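Local coordinates for glycosylation Associate Protein 2 (Streptococcus agalactiae serotype V, PDB 6OYC), which probably takes part, together with its partners Gap1 and Gap3, in the glycosylation and accessory Sec export of a streptococcal surface glycoprotein, at residues F284-D289 / V348-E353. Numbering follows the deposited sequence.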
# COMPACT_ATOMS: atom_id res chain seq x y z
N PHE B 284 3.39 5.19 3.95
CA PHE B 284 3.11 3.76 3.95
C PHE B 284 1.65 3.59 3.59
O PHE B 284 0.84 4.52 3.70
CB PHE B 284 3.44 3.07 5.31
CG PHE B 284 2.61 3.55 6.49
CD1 PHE B 284 2.98 4.68 7.22
CD2 PHE B 284 1.48 2.84 6.91
CE1 PHE B 284 2.23 5.10 8.32
CE2 PHE B 284 0.72 3.26 8.01
CZ PHE B 284 1.09 4.39 8.71
N MET B 285 1.30 2.39 3.16
CA MET B 285 -0.08 2.09 2.82
C MET B 285 -0.56 0.88 3.61
O MET B 285 0.23 0.03 4.01
CB MET B 285 -0.24 1.83 1.31
CG MET B 285 -0.15 3.11 0.51
SD MET B 285 1.54 3.63 0.32
CE MET B 285 1.31 4.95 -0.89
N THR B 286 -1.87 0.81 3.82
CA THR B 286 -2.45 -0.31 4.54
C THR B 286 -3.66 -0.81 3.78
O THR B 286 -4.38 -0.03 3.15
CB THR B 286 -2.84 0.08 5.99
OG1 THR B 286 -3.79 1.15 5.95
CG2 THR B 286 -1.62 0.53 6.79
N TYR B 287 -3.87 -2.11 3.83
CA TYR B 287 -5.09 -2.72 3.33
C TYR B 287 -5.69 -3.57 4.44
O TYR B 287 -4.97 -4.30 5.12
CB TYR B 287 -4.83 -3.58 2.09
CG TYR B 287 -6.11 -4.24 1.63
CD1 TYR B 287 -7.07 -3.50 0.96
CD2 TYR B 287 -6.37 -5.57 1.92
CE1 TYR B 287 -8.23 -4.07 0.56
CE2 TYR B 287 -7.55 -6.16 1.52
CZ TYR B 287 -8.48 -5.40 0.84
OH TYR B 287 -9.65 -5.96 0.43
N PHE B 288 -7.01 -3.48 4.61
CA PHE B 288 -7.65 -4.17 5.73
C PHE B 288 -8.93 -4.87 5.28
O PHE B 288 -9.79 -4.24 4.65
CB PHE B 288 -7.94 -3.19 6.87
CG PHE B 288 -8.87 -3.73 7.93
CD1 PHE B 288 -8.45 -4.71 8.82
CD2 PHE B 288 -10.15 -3.21 8.07
CE1 PHE B 288 -9.30 -5.19 9.83
CE2 PHE B 288 -11.01 -3.67 9.07
CZ PHE B 288 -10.58 -4.67 9.95
N ASP B 289 -9.05 -6.15 5.60
CA ASP B 289 -10.24 -6.96 5.31
C ASP B 289 -10.69 -7.62 6.61
O ASP B 289 -9.96 -8.50 7.12
CB ASP B 289 -9.95 -8.01 4.23
CG ASP B 289 -11.21 -8.76 3.75
OD1 ASP B 289 -12.29 -8.65 4.38
OD2 ASP B 289 -11.12 -9.47 2.74
N VAL B 348 1.85 2.24 14.14
CA VAL B 348 1.29 1.60 15.34
C VAL B 348 -0.17 1.96 15.49
O VAL B 348 -1.02 1.09 15.72
CB VAL B 348 2.12 2.01 16.58
CG1 VAL B 348 1.39 1.67 17.87
CG2 VAL B 348 3.50 1.33 16.53
N ASP B 349 -0.50 3.24 15.33
CA ASP B 349 -1.90 3.66 15.40
C ASP B 349 -2.75 2.94 14.36
O ASP B 349 -3.89 2.57 14.65
CB ASP B 349 -2.01 5.18 15.23
CG ASP B 349 -1.37 5.96 16.38
OD1 ASP B 349 -0.99 5.34 17.40
OD2 ASP B 349 -1.23 7.20 16.25
N ALA B 350 -2.21 2.75 13.15
CA ALA B 350 -3.02 2.16 12.08
C ALA B 350 -3.42 0.74 12.42
O ALA B 350 -4.56 0.33 12.16
CB ALA B 350 -2.27 2.19 10.75
N ILE B 351 -2.50 -0.04 13.02
CA ILE B 351 -2.85 -1.38 13.46
C ILE B 351 -3.79 -1.33 14.67
O ILE B 351 -4.82 -2.01 14.70
CB ILE B 351 -1.59 -2.21 13.74
CG1 ILE B 351 -0.71 -2.26 12.48
CG2 ILE B 351 -1.97 -3.65 14.15
CD1 ILE B 351 0.76 -2.45 12.74
N GLN B 352 -3.47 -0.49 15.67
CA GLN B 352 -4.36 -0.37 16.83
C GLN B 352 -5.76 0.06 16.42
O GLN B 352 -6.75 -0.38 17.02
CB GLN B 352 -3.79 0.63 17.84
CG GLN B 352 -2.46 0.16 18.43
CD GLN B 352 -1.96 0.97 19.63
OE1 GLN B 352 -1.38 0.39 20.55
NE2 GLN B 352 -2.13 2.30 19.60
N GLU B 353 -5.86 0.90 15.38
CA GLU B 353 -7.17 1.34 14.93
C GLU B 353 -8.00 0.17 14.41
O GLU B 353 -9.21 0.10 14.66
CB GLU B 353 -7.00 2.42 13.86
CG GLU B 353 -8.27 3.14 13.47
CD GLU B 353 -8.06 4.02 12.24
OE1 GLU B 353 -8.61 3.69 11.17
OE2 GLU B 353 -7.33 5.03 12.34
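Between residues 284-289 and 348-353, the direct contact is made by Ala350, which sets its methyl group against two side chains, Phe284 and Thr286. Its CB meets the rim of the Phe284 ring at CE2, 4.2 Å away and close to the ring plane, so the helix approaches the phenyl group edge-on. The Thr286 methyl is almost as near, with CG2 lying 4.3 Å from the Ala350 CB. That same CG2 sits in the plane of the Phe284 ring, again at its edge, which closes a small apolar triangle of two methyls and one ring edge. Phe284 reaches this place with CG between its backbone N and carbonyl carbon (chi1 63°). His276 stacks on the ring, and Tyr343, from an earlier turn of helix 341-358, meets it edge-to-face. The Thr286 hydroxyl is engaged apart from the helix, OG1 being hydrogen-bonded to His276 NE2.

In the fold, the contact lays helix 341-358 on one face of the mixed sheet of the alpha/beta-hydrolase-like domain, near the edge where strand 283-289 runs antiparallel to both 274-277 and 323-327. The match is light, burying 76 Å² in all, and Thr286 and Ala350 are still 8.0 Å apart at their CA atoms. Phe288 carries the strand's packing onto later turns of the same helix, at Lys354 and Leu358, while Ile351, next to Ala350, touches Ile326 of the adjoining strand. In contrast to the buried trio at Ala350, Asp349, Gln352 and Glu353 belong to the solvent side of the helix, where Asp349 OD1 accepts a hydrogen bond from Gln345 NE2 one turn back.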